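Local structure of BIFUNCTIONAL PROTEIN Proline utilization A (PutA) (Corynebacterium freiburgense, 5UX5) at residues 140-145 against 181-186; 283-286 against 292-295; 743-748 against 787-792; 903-908 against 1047-1052; 923-928 against 994-999. The protein oxidises proline to glutamate in two steps, by an FAD-dependent proline dehydrogenase and an NAD-dependent aldehyde dehydrogenase joined in one chain, probably channelling the intermediate between them. All coordinates share one frame; numbering follows the deposited sequence.

Interaction 1: 140-145 against 181-186; sequences KLLDES and PRVDYV
In the beta-alpha barrel of the proline dehydrogenase region, Leu142 and Asp143 of helix 136-147 meet Arg182 and Val183, which lie on the loop that runs into barrel strand 185-189. The apolar part is carried by Leu142: its CD1 lies 3.9 Å from Val183 CG2, and its CD2 rests 3.6 Å from Arg182 O. The CB atoms of Leu142 and Arg182 are 4.1 Å apart, so the root of the arginine belongs to the packing while its head goes out to the exposed side.

From CG to NE the Arg182 chain is extended, which carries the guanidinium past the leucine to Asp143. There NH1 of Arg182 donates to OD1 of Asp143 at 3.1 Å, on the syn side and somewhat out of the carboxylate plane. OD2 of Asp143 is the nearer salt-bridge oxygen, 2.9 Å from the same NH1 of Arg182. The carboxylate and guanidinium planes are turned 36° from each other. This is not the bidentate pairing of two nitrogens with two oxygens: an exposed, one-nitrogen ion pair flanks the Leu142-Val183 contact and is probably weakened by solvent.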
# COMPACT_ATOMS: atom_id res chain seq x y z
N LYS A 140 -17.92 41.12 0.04
CA LYS A 140 -18.68 41.75 -1.03
C LYS A 140 -19.55 40.73 -1.76
O LYS A 140 -20.72 41.00 -2.05
CB LYS A 140 -17.71 42.44 -2.01
CG LYS A 140 -18.32 43.17 -3.19
CD LYS A 140 -17.21 43.55 -4.20
CE LYS A 140 -17.48 44.88 -4.92
NZ LYS A 140 -18.57 44.83 -5.94
N LEU A 141 -19.01 39.52 -1.98
CA LEU A 141 -19.77 38.49 -2.67
C LEU A 141 -20.89 37.96 -1.79
O LEU A 141 -21.94 37.57 -2.31
CB LEU A 141 -18.85 37.37 -3.12
CG LEU A 141 -19.50 36.17 -3.81
CD1 LEU A 141 -20.09 36.56 -5.16
CD2 LEU A 141 -18.49 35.04 -3.94
N LEU A 142 -20.71 37.94 -0.47
CA LEU A 142 -21.80 37.55 0.41
C LEU A 142 -22.94 38.57 0.36
O LEU A 142 -24.12 38.20 0.29
CB LEU A 142 -21.30 37.35 1.85
CG LEU A 142 -20.44 36.11 2.16
CD1 LEU A 142 -19.30 36.39 3.13
CD2 LEU A 142 -21.30 34.95 2.65
N ASP A 143 -22.59 39.87 0.36
CA ASP A 143 -23.61 40.92 0.26
C ASP A 143 -24.31 40.88 -1.09
O ASP A 143 -25.55 40.91 -1.16
CB ASP A 143 -22.98 42.31 0.47
CG ASP A 143 -22.57 42.58 1.91
OD1 ASP A 143 -22.59 41.66 2.73
OD2 ASP A 143 -22.23 43.74 2.21
N GLU A 144 -23.54 40.82 -2.17
CA GLU A 144 -24.13 40.85 -3.50
C GLU A 144 -25.01 39.64 -3.77
O GLU A 144 -26.08 39.76 -4.36
CB GLU A 144 -23.03 40.99 -4.55
CG GLU A 144 -22.53 42.43 -4.67
CD GLU A 144 -21.26 42.57 -5.49
OE1 GLU A 144 -20.53 41.57 -5.68
OE2 GLU A 144 -20.98 43.71 -5.95
N SER A 145 -24.59 38.46 -3.30
CA SER A 145 -25.43 37.30 -3.57
C SER A 145 -26.63 37.22 -2.62
O SER A 145 -27.70 36.78 -3.04
CB SER A 145 -24.58 36.01 -3.53
OG SER A 145 -23.71 35.97 -2.42
N PRO A 181 -20.64 37.50 10.59
CA PRO A 181 -22.11 37.50 10.54
C PRO A 181 -22.69 37.40 9.14
O PRO A 181 -23.84 36.97 9.01
CB PRO A 181 -22.49 38.83 11.18
CG PRO A 181 -21.30 39.70 10.91
CD PRO A 181 -20.11 38.80 11.01
N ARG A 182 -21.97 37.78 8.09
CA ARG A 182 -22.52 37.62 6.76
C ARG A 182 -22.57 36.16 6.34
O ARG A 182 -23.36 35.82 5.45
CB ARG A 182 -21.71 38.41 5.74
CG ARG A 182 -21.14 39.71 6.24
CD ARG A 182 -20.37 40.43 5.14
NE ARG A 182 -19.50 41.50 5.67
CZ ARG A 182 -19.60 42.78 5.35
NH1 ARG A 182 -20.54 43.18 4.49
NH2 ARG A 182 -18.76 43.68 5.88
N VAL A 183 -21.83 35.29 7.02
CA VAL A 183 -21.66 33.90 6.61
C VAL A 183 -22.78 33.06 7.23
O VAL A 183 -22.90 32.99 8.46
CB VAL A 183 -20.27 33.37 7.03
CG1 VAL A 183 -20.14 31.87 6.80
CG2 VAL A 183 -19.18 34.10 6.29
N ASP A 184 -23.55 32.38 6.37
CA ASP A 184 -24.68 31.55 6.78
C ASP A 184 -24.36 30.07 6.85
O ASP A 184 -25.12 29.32 7.46
CB ASP A 184 -25.86 31.66 5.80
CG ASP A 184 -26.29 33.07 5.50
OD1 ASP A 184 -26.28 33.92 6.41
OD2 ASP A 184 -26.69 33.31 4.34
N TYR A 185 -23.30 29.63 6.19
CA TYR A 185 -23.18 28.21 5.87
C TYR A 185 -21.71 27.88 5.65
O TYR A 185 -21.09 28.42 4.73
CB TYR A 185 -24.00 27.93 4.62
CG TYR A 185 -24.19 26.51 4.19
CD1 TYR A 185 -23.12 25.61 4.09
CD2 TYR A 185 -25.44 26.08 3.79
CE1 TYR A 185 -23.32 24.30 3.65
CE2 TYR A 185 -25.64 24.79 3.32
CZ TYR A 185 -24.58 23.90 3.26
OH TYR A 185 -24.80 22.62 2.81
N VAL A 186 -21.16 27.02 6.49
CA VAL A 186 -19.82 26.51 6.28
C VAL A 186 -19.91 25.00 6.15
O VAL A 186 -20.78 24.35 6.74
CB VAL A 186 -18.84 26.90 7.41
CG1 VAL A 186 -18.73 28.41 7.51
CG2 VAL A 186 -19.27 26.29 8.75

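Interaction 2: 283-286 against 292-295; sequences KRRA and KIKI
Arg285, near the end of helix 271-287, reaches across to the backbone just before strand 293-298, and it accounts for over half of the 93 Å² buried here. Its chain leaves with CG anti to the backbone N (chi1 -160°) and stays extended to NE, which delivers the guanidinium beside the carbonyl of Lys292. NH2 of Arg285 lies 3.1 Å from Lys292 O, and that oxygen sits at the edge of the guanidinium, near its plane. The angle is too poor for a hydrogen bond, however. The bond from NH2 goes to the preceding carbonyl, that of Ala291, while NE donates to Leu250 O and NH1 to Leu258 O.

These three carbonyls outside the two segments hold the buried guanidinium and fix its rotation, which pins it next to Lys292 O, the tight part of the contact. Ile293 adds a looser apolar touch, its CG2 lying 4.2 Å from Arg285 NH2, obliquely to the guanidinium. The isoleucine is otherwise packed on Ala282 of the same helix and on Phe246 of helix 239-251. The more open side belongs to Lys292. Its CB points away from the helix, the residue is partly exposed, and its side chain touches Asn344 and Arg346, no nearer than 5.9 Å to segment 283-286.

Helix and strand are separated by a connection of only a few residues. They form the second half of the beta-alpha-beta crossover 260-265, 271-287, 293-298 of the TIM barrel, with its parallel strands inside and helices outside.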
# COMPACT_ATOMS: atom_id res chain seq x y z
N LYS A 283 -36.46 11.25 12.95
CA LYS A 283 -37.72 11.06 13.66
C LYS A 283 -37.47 10.88 15.16
O LYS A 283 -38.20 11.44 16.00
CB LYS A 283 -38.47 9.86 13.09
CG LYS A 283 -38.97 10.06 11.67
CD LYS A 283 -39.50 8.76 11.11
CE LYS A 283 -40.08 8.95 9.72
NZ LYS A 283 -40.67 7.67 9.20
N ARG A 284 -36.43 10.12 15.50
CA ARG A 284 -36.04 9.95 16.88
C ARG A 284 -35.65 11.30 17.50
O ARG A 284 -36.01 11.60 18.65
CB ARG A 284 -34.92 8.91 16.93
CG ARG A 284 -34.35 8.51 18.29
CD ARG A 284 -32.95 7.85 18.12
NE ARG A 284 -32.00 8.35 19.12
CZ ARG A 284 -30.68 8.39 18.98
NH1 ARG A 284 -30.11 7.95 17.86
NH2 ARG A 284 -29.93 8.88 19.96
N ARG A 285 -34.95 12.14 16.73
CA ARG A 285 -34.51 13.44 17.25
C ARG A 285 -35.68 14.36 17.49
O ARG A 285 -35.81 14.94 18.57
CB ARG A 285 -33.52 14.10 16.30
CG ARG A 285 -32.67 15.17 16.94
CD ARG A 285 -31.91 15.94 15.91
NE ARG A 285 -30.84 16.77 16.46
CZ ARG A 285 -30.46 17.93 15.93
NH1 ARG A 285 -29.47 18.61 16.48
NH2 ARG A 285 -31.08 18.41 14.85
N ALA A 286 -36.54 14.52 16.48
CA ALA A 286 -37.72 15.36 16.64
C ALA A 286 -38.52 14.95 17.85
O ALA A 286 -38.95 15.79 18.64
CB ALA A 286 -38.59 15.29 15.39
N LYS A 292 -34.49 19.79 13.03
CA LYS A 292 -34.35 19.00 11.82
C LYS A 292 -32.88 18.77 11.48
O LYS A 292 -31.98 19.38 12.05
CB LYS A 292 -35.04 19.68 10.64
CG LYS A 292 -36.51 19.92 10.83
CD LYS A 292 -36.99 20.87 9.79
CE LYS A 292 -38.29 21.53 10.18
NZ LYS A 292 -38.72 22.40 9.06
N ILE A 293 -32.65 17.79 10.60
CA ILE A 293 -31.37 17.62 9.94
C ILE A 293 -31.56 17.97 8.48
O ILE A 293 -32.68 18.15 8.00
CB ILE A 293 -30.81 16.20 10.11
CG1 ILE A 293 -31.71 15.18 9.44
CG2 ILE A 293 -30.70 15.86 11.55
CD1 ILE A 293 -31.13 13.78 9.43
N LYS A 294 -30.44 18.11 7.76
CA LYS A 294 -30.46 18.33 6.32
C LYS A 294 -29.45 17.42 5.66
O LYS A 294 -28.31 17.33 6.11
CB LYS A 294 -30.14 19.77 5.93
CG LYS A 294 -30.16 20.02 4.43
CD LYS A 294 -29.91 21.48 4.09
CE LYS A 294 -29.85 21.72 2.58
NZ LYS A 294 -29.26 23.03 2.23
N ILE A 295 -29.87 16.75 4.60
CA ILE A 295 -28.98 15.92 3.81
C ILE A 295 -28.71 16.63 2.50
O ILE A 295 -29.65 17.09 1.83
CB ILE A 295 -29.58 14.52 3.63
CG1 ILE A 295 -29.52 13.84 5.00
CG2 ILE A 295 -28.81 13.71 2.57
CD1 ILE A 295 -30.29 12.63 5.18

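Interaction 3: 743-748 against 787-792; sequences QLIDAT and WLVKPE
Ile745 of helix 740-750 packs against Leu788 and Val789, two successive residues that both face Ile805 in strand 804-807 and so form a classic beta bulge in the aldehyde dehydrogenase region. The two branches of Ile745 divide the work. CG1 is anti to the carbonyl carbon (chi1 -70°), and with chi2 at 174° the chain is stretched out, so that CD1 reaches Leu788. CD1 of Ile745 is 4.0 Å from Leu788 CD1 and lies as close to the CB of that leucine; the two side chains are roughly perpendicular. CG2, the other branch, stands 4.1 Å from Val789 CG2, the valine and isoleucine running antiparallel alongside one another. In Val789 a chi1 of 176° sets CG1 opposite the backbone N and leaves CG2 to meet Ile745.

Both bulge residues direct CB toward the helix, so one isoleucine can meet them both. Each backbone is also hydrogen-bonded to Ile805, on which Leu744 and Thr748 of the helix pack as well, so helix and bulge share this strand as a neighbour. The CB of Asp746 points away from the bulge, and its carboxylate accepts from the backbone N atoms of Gly165 and Glu166, so this side of the helix faces the proline dehydrogenase region.

Thr748 turns its methyl to the bulge, with CG2 4.6 Å from Val789 CG1, while its hydroxyl bonds back to the helix. OG1 of Thr748 donates to Leu744 O at 2.8 Å, and Thr748 N donates to the same Leu744 O at 2.9 Å, the two arriving from opposite faces of the carbonyl plane.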
# COMPACT_ATOMS: atom_id res chain seq x y z
N GLN A 743 5.51 19.88 5.89
CA GLN A 743 4.45 18.86 5.93
C GLN A 743 4.94 17.54 6.51
O GLN A 743 4.21 16.89 7.27
CB GLN A 743 3.88 18.63 4.52
CG GLN A 743 3.09 19.80 3.97
CD GLN A 743 1.63 19.73 4.36
OE1 GLN A 743 1.28 19.95 5.52
NE2 GLN A 743 0.77 19.43 3.38
N LEU A 744 6.16 17.11 6.15
CA LEU A 744 6.73 15.90 6.73
C LEU A 744 6.83 16.03 8.24
O LEU A 744 6.49 15.10 8.98
CB LEU A 744 8.10 15.61 6.13
CG LEU A 744 8.91 14.52 6.84
CD1 LEU A 744 8.18 13.19 6.72
CD2 LEU A 744 10.34 14.42 6.31
N ILE A 745 7.29 17.18 8.71
CA ILE A 745 7.37 17.41 10.16
C ILE A 745 5.99 17.30 10.80
O ILE A 745 5.81 16.58 11.78
CB ILE A 745 8.04 18.76 10.44
CG1 ILE A 745 9.52 18.69 10.09
CG2 ILE A 745 7.85 19.19 11.89
CD1 ILE A 745 10.24 19.96 10.20
N ASP A 746 4.99 17.98 10.21
CA ASP A 746 3.64 17.94 10.75
C ASP A 746 3.10 16.51 10.79
O ASP A 746 2.52 16.06 11.79
CB ASP A 746 2.73 18.86 9.93
CG ASP A 746 1.36 19.05 10.57
OD1 ASP A 746 1.21 18.77 11.78
OD2 ASP A 746 0.42 19.52 9.87
N ALA A 747 3.29 15.77 9.70
CA ALA A 747 2.80 14.39 9.66
C ALA A 747 3.50 13.51 10.69
O ALA A 747 2.89 12.60 11.26
CB ALA A 747 2.97 13.84 8.25
N THR A 748 4.80 13.71 10.91
CA THR A 748 5.53 12.85 11.83
C THR A 748 5.13 13.11 13.28
O THR A 748 4.91 12.18 14.06
CB THR A 748 7.03 13.04 11.62
OG1 THR A 748 7.33 12.74 10.27
CG2 THR A 748 7.83 12.11 12.50
N TRP A 787 18.17 17.70 15.06
CA TRP A 787 16.87 17.04 15.11
C TRP A 787 15.79 18.02 14.67
O TRP A 787 15.57 19.03 15.34
CB TRP A 787 16.54 16.54 16.52
CG TRP A 787 17.26 15.31 17.00
CD1 TRP A 787 18.06 15.22 18.09
CD2 TRP A 787 17.21 14.00 16.42
NE1 TRP A 787 18.54 13.93 18.22
CE2 TRP A 787 18.03 13.16 17.21
CE3 TRP A 787 16.57 13.45 15.30
CZ2 TRP A 787 18.23 11.82 16.93
CZ3 TRP A 787 16.76 12.10 15.02
CH2 TRP A 787 17.59 11.30 15.83
N LEU A 788 15.12 17.71 13.55
CA LEU A 788 13.87 18.40 13.22
C LEU A 788 12.74 17.90 14.10
O LEU A 788 11.82 18.65 14.45
CB LEU A 788 13.51 18.19 11.75
CG LEU A 788 14.42 18.82 10.71
CD1 LEU A 788 13.87 18.54 9.33
CD2 LEU A 788 14.56 20.30 10.98
N VAL A 789 12.75 16.61 14.41
CA VAL A 789 11.88 16.00 15.41
C VAL A 789 12.78 15.03 16.17
O VAL A 789 13.41 14.18 15.54
CB VAL A 789 10.68 15.27 14.78
CG1 VAL A 789 9.86 14.57 15.83
CG2 VAL A 789 9.81 16.22 13.94
N LYS A 790 12.87 15.18 17.53
CA LYS A 790 13.79 14.34 18.32
C LYS A 790 13.03 13.18 18.96
O LYS A 790 12.01 13.41 19.62
CB LYS A 790 14.51 15.16 19.39
CG LYS A 790 15.55 14.37 20.25
CD LYS A 790 16.17 15.24 21.36
CE LYS A 790 16.59 14.40 22.59
NZ LYS A 790 18.05 14.04 22.71
N PRO A 791 13.48 11.95 18.80
CA PRO A 791 12.75 10.81 19.37
C PRO A 791 12.68 10.94 20.88
O PRO A 791 13.58 11.49 21.50
CB PRO A 791 13.59 9.60 18.97
CG PRO A 791 14.57 10.11 17.96
CD PRO A 791 14.78 11.54 18.22
N GLU A 792 11.59 10.46 21.46
CA GLU A 792 11.45 10.46 22.91
C GLU A 792 11.18 9.05 23.41
O GLU A 792 10.48 8.27 22.75
CB GLU A 792 10.35 11.41 23.37
CG GLU A 792 10.79 12.86 23.42
CD GLU A 792 9.82 13.81 22.73
OE1 GLU A 792 10.28 14.84 22.17
OE2 GLU A 792 8.59 13.54 22.74

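Interaction 4: 903-908 against 1047-1052; sequences GPNYVA and DGRREL
Arg1050, Asn905 and Ala908 hold most of the 152 Å² buried where loop 903-908 of the aldehyde dehydrogenase region meets the short helix 1048-1051 in the C-terminal part of the chain. The arginine curls: chi2 and chi3 are both bent, at -54° and -43°, which folds its head over to Ala908, where NH1 of Arg1050 touches Ala908 CB at 3.6 Å. The methyl meets the guanidinium obliquely. Trp913 completes this corner, its indole making a cation-pi contact with Arg1050 and its NE1 donating to Ala908 O.

Asn905 is approached by the neighbouring arginine. Its OD1 lies in the guanidinium plane, at the edge, 3.6 Å from both NH1 and NH2 of Arg1049. Amide and guanidinium stand nearly perpendicular, 86° apart. The distances are those of polar contact rather than hydrogen bonding, and the stronger grip on the amide lies with ND2, which donates to Glu1058 and Tyr971. Asp1047, the N-cap, accepts from Arg1049 N at its OD1 (3.3 Å).

Behind the loop, Pro904 and Val907 pack on helix 550-574. Beyond the short helix, Leu1052 lies on helix 936-953, while strands 965-980 and 1056-1064 supply Tyr971 and Glu1058.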
# COMPACT_ATOMS: atom_id res chain seq x y z
N GLY A 903 8.97 -14.20 -6.58
CA GLY A 903 9.24 -14.09 -8.00
C GLY A 903 9.38 -15.48 -8.57
O GLY A 903 9.40 -16.46 -7.84
N PRO A 904 9.45 -15.59 -9.90
CA PRO A 904 9.33 -16.91 -10.54
C PRO A 904 10.54 -17.83 -10.41
O PRO A 904 10.41 -19.02 -10.71
CB PRO A 904 9.07 -16.56 -12.01
CG PRO A 904 9.71 -15.23 -12.17
CD PRO A 904 9.46 -14.51 -10.89
N ASN A 905 11.69 -17.35 -9.94
CA ASN A 905 12.90 -18.17 -9.93
C ASN A 905 13.26 -18.68 -8.55
O ASN A 905 14.25 -19.42 -8.41
CB ASN A 905 14.08 -17.37 -10.48
CG ASN A 905 13.89 -17.02 -11.90
OD1 ASN A 905 13.48 -17.86 -12.70
ND2 ASN A 905 14.16 -15.77 -12.24
N TYR A 906 12.46 -18.35 -7.53
CA TYR A 906 12.80 -18.61 -6.14
C TYR A 906 12.74 -20.10 -5.82
O TYR A 906 13.71 -20.69 -5.33
CB TYR A 906 11.87 -17.80 -5.24
CG TYR A 906 12.26 -17.77 -3.80
CD1 TYR A 906 13.24 -16.90 -3.35
CD2 TYR A 906 11.67 -18.64 -2.88
CE1 TYR A 906 13.62 -16.89 -2.00
CE2 TYR A 906 12.04 -18.65 -1.53
CZ TYR A 906 13.02 -17.76 -1.10
OH TYR A 906 13.38 -17.75 0.22
N VAL A 907 11.60 -20.74 -6.05
CA VAL A 907 11.50 -22.18 -5.84
C VAL A 907 12.62 -22.92 -6.55
O VAL A 907 13.26 -23.82 -5.98
CB VAL A 907 10.12 -22.68 -6.30
CG1 VAL A 907 10.15 -24.19 -6.41
CG2 VAL A 907 9.02 -22.19 -5.35
N ALA A 908 12.91 -22.55 -7.81
CA ALA A 908 13.91 -23.25 -8.61
C ALA A 908 15.32 -23.23 -8.02
O ALA A 908 16.17 -24.00 -8.49
CB ALA A 908 13.93 -22.67 -10.02
N ASP A 1047 21.97 -25.17 -20.89
CA ASP A 1047 20.67 -24.50 -20.87
C ASP A 1047 20.83 -23.11 -20.26
O ASP A 1047 20.86 -22.97 -19.03
CB ASP A 1047 19.64 -25.29 -20.08
CG ASP A 1047 18.18 -24.89 -20.45
OD1 ASP A 1047 18.00 -23.91 -21.21
OD2 ASP A 1047 17.22 -25.53 -19.97
N GLY A 1048 20.81 -22.08 -21.10
CA GLY A 1048 20.89 -20.72 -20.60
C GLY A 1048 19.71 -20.31 -19.74
O GLY A 1048 19.86 -19.41 -18.90
N ARG A 1049 18.55 -20.97 -19.91
CA ARG A 1049 17.43 -20.70 -19.02
C ARG A 1049 17.84 -20.86 -17.57
O ARG A 1049 17.30 -20.18 -16.70
CB ARG A 1049 16.25 -21.62 -19.33
CG ARG A 1049 15.00 -21.29 -18.54
CD ARG A 1049 14.62 -19.81 -18.69
NE ARG A 1049 13.44 -19.42 -17.91
CZ ARG A 1049 13.48 -19.03 -16.63
NH1 ARG A 1049 14.63 -18.99 -15.97
NH2 ARG A 1049 12.37 -18.68 -15.99
N ARG A 1050 18.82 -21.73 -17.30
CA ARG A 1050 19.40 -21.84 -15.97
C ARG A 1050 20.72 -21.09 -15.82
O ARG A 1050 20.86 -20.28 -14.90
CB ARG A 1050 19.63 -23.31 -15.60
CG ARG A 1050 18.41 -24.19 -15.59
CD ARG A 1050 17.31 -23.66 -14.74
NE ARG A 1050 17.83 -23.15 -13.48
CZ ARG A 1050 17.12 -22.39 -12.65
NH1 ARG A 1050 15.85 -22.08 -12.95
NH2 ARG A 1050 17.67 -21.93 -11.54
N GLU A 1051 21.66 -21.29 -16.75
CA GLU A 1051 23.01 -20.75 -16.55
C GLU A 1051 23.02 -19.23 -16.59
O GLU A 1051 23.79 -18.60 -15.86
CB GLU A 1051 23.96 -21.29 -17.61
CG GLU A 1051 25.44 -20.96 -17.41
CD GLU A 1051 26.01 -21.50 -16.09
OE1 GLU A 1051 26.65 -20.70 -15.37
OE2 GLU A 1051 25.89 -22.72 -15.81
N LEU A 1052 22.18 -18.61 -17.43
CA LEU A 1052 22.21 -17.15 -17.54
C LEU A 1052 21.77 -16.44 -16.26
O LEU A 1052 22.04 -15.24 -16.11
CB LEU A 1052 21.37 -16.68 -18.75
CG LEU A 1052 21.97 -16.98 -20.15
CD1 LEU A 1052 21.03 -16.69 -21.29
CD2 LEU A 1052 23.24 -16.21 -20.39

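Interaction 5: 923-928 against 994-999; sequences VSLPPA and ALRTGT
Leu995 lays one methyl against the methyl of Ala928, CD2 to CB at 3.9 Å. A chi1 of -178° turns CG away from the backbone N, and the leucine stands out from helix 984-997 toward the first turn of helix 927-932. The same Leu995 CD2 is 4.0 Å from Ala928 O, so it sits against both the side chain and the carbonyl of that residue. Both residues are exposed, and this apolar touch lies at the protein surface.

The second half of the contact is made by Arg996. Its chain is bent at chi3 (-56°), turning the guanidinium aside to Leu925, whose CD2 lies 4.0 Å from Arg996 NH2, at the edge of the guanidinium and near its plane; the leucine lies crosswise to the arginine. The leucine offers no partner for the charge. That comes from outside: NH2 forms a salt bridge with Glu946, and Tyr929 adds a cation-pi contact. The position of the guanidinium is probably set chiefly by these neighbours, with Leu925 packed at its border.

Each segment holds a helix end. Pro926 occupies the N-cap position of helix 927-932, and Gly998, with a positive phi of 84°, is where the chain leaves helix 984-997. Helix 936-953 is the common neighbour: Leu925 rests on its Ala942 and Arg996 on its Trp949, and it contributes Glu946, linking the chain before helix 927-932 to the end of helix 984-997.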
# COMPACT_ATOMS: atom_id res chain seq x y z
N VAL A 923 16.41 -21.44 -34.34
CA VAL A 923 16.41 -20.00 -34.05
C VAL A 923 17.70 -19.41 -34.59
O VAL A 923 18.75 -20.05 -34.54
CB VAL A 923 16.28 -19.67 -32.53
CG1 VAL A 923 14.91 -20.06 -31.97
CG2 VAL A 923 17.42 -20.26 -31.73
N SER A 924 17.61 -18.19 -35.11
CA SER A 924 18.77 -17.52 -35.66
C SER A 924 19.70 -17.02 -34.56
O SER A 924 19.26 -16.60 -33.49
CB SER A 924 18.35 -16.32 -36.51
OG SER A 924 17.81 -15.29 -35.70
N LEU A 925 21.00 -17.03 -34.87
CA LEU A 925 22.03 -16.53 -33.98
C LEU A 925 22.78 -15.39 -34.64
O LEU A 925 23.08 -15.46 -35.84
CB LEU A 925 23.02 -17.62 -33.61
CG LEU A 925 22.82 -18.35 -32.30
CD1 LEU A 925 24.06 -19.18 -32.04
CD2 LEU A 925 22.57 -17.34 -31.19
N PRO A 926 23.10 -14.32 -33.90
CA PRO A 926 24.05 -13.34 -34.42
C PRO A 926 25.43 -13.96 -34.54
O PRO A 926 25.80 -14.85 -33.75
CB PRO A 926 24.01 -12.22 -33.37
CG PRO A 926 22.78 -12.45 -32.58
CD PRO A 926 22.54 -13.93 -32.60
N PRO A 927 26.22 -13.54 -35.53
CA PRO A 927 27.44 -14.31 -35.86
C PRO A 927 28.53 -14.24 -34.80
O PRO A 927 29.35 -15.17 -34.73
CB PRO A 927 27.89 -13.68 -37.18
CG PRO A 927 26.68 -12.95 -37.70
CD PRO A 927 25.98 -12.45 -36.49
N ALA A 928 28.57 -13.17 -33.98
CA ALA A 928 29.57 -13.10 -32.91
C ALA A 928 29.47 -14.28 -31.97
O ALA A 928 30.49 -14.81 -31.51
CB ALA A 928 29.42 -11.81 -32.11
N ALA A 994 28.61 -14.00 -21.32
CA ALA A 994 29.05 -12.64 -21.00
C ALA A 994 28.92 -11.71 -22.19
O ALA A 994 28.73 -10.50 -22.01
CB ALA A 994 30.48 -12.64 -20.48
N LEU A 995 29.09 -12.24 -23.40
CA LEU A 995 28.93 -11.41 -24.60
C LEU A 995 27.51 -10.90 -24.72
O LEU A 995 27.29 -9.81 -25.25
CB LEU A 995 29.32 -12.22 -25.83
CG LEU A 995 29.28 -11.57 -27.21
CD1 LEU A 995 30.15 -10.36 -27.24
CD2 LEU A 995 29.76 -12.57 -28.27
N ARG A 996 26.54 -11.64 -24.19
CA ARG A 996 25.13 -11.32 -24.32
C ARG A 996 24.64 -10.40 -23.21
O ARG A 996 23.74 -9.58 -23.45
CB ARG A 996 24.32 -12.63 -24.34
CG ARG A 996 22.81 -12.45 -24.33
CD ARG A 996 22.06 -13.76 -24.44
NE ARG A 996 22.43 -14.54 -25.61
CZ ARG A 996 21.83 -14.44 -26.81
NH1 ARG A 996 20.85 -13.56 -26.98
NH2 ARG A 996 22.22 -15.19 -27.83
N THR A 997 25.18 -10.54 -22.00
CA THR A 997 24.75 -9.69 -20.90
C THR A 997 25.65 -8.48 -20.70
O THR A 997 25.22 -7.52 -20.02
CB THR A 997 24.67 -10.50 -19.60
OG1 THR A 997 25.96 -11.01 -19.27
CG2 THR A 997 23.71 -11.62 -19.76
N GLY A 998 26.84 -8.48 -21.28
CA GLY A 998 27.82 -7.44 -21.04
C GLY A 998 28.69 -7.62 -19.81
O GLY A 998 29.48 -6.72 -19.50
N THR A 999 28.56 -8.73 -19.10
CA THR A 999 29.34 -8.98 -17.89
C THR A 999 30.82 -9.11 -18.23
O THR A 999 31.20 -9.51 -19.33
CB THR A 999 28.86 -10.26 -17.22
OG1 THR A 999 27.48 -10.15 -16.91
CG2 THR A 999 29.63 -10.54 -15.97

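In the fold
Interactions 1 and 2 both reach the parallel barrel sheet of the proline dehydrogenase region, and they touch where Tyr185 packs on Lys294. Interaction 2 is buried, its arginine held by carbonyls outside the two segments, whereas interaction 1 combines a buried leucine contact with an exposed salt bridge. Interaction 3, in the aldehyde dehydrogenase region, is purely apolar across its segments. Interactions 4 and 5 lie with their centres about 19 Å apart on the opposite side of the chain's centre from interactions 1 and 2, with 5 nested in the loop closed by 4. Both place arginines against apolar or neutral groups while helix 936-953 flanks them; 4 is partly buried, and 5 lies at the surface.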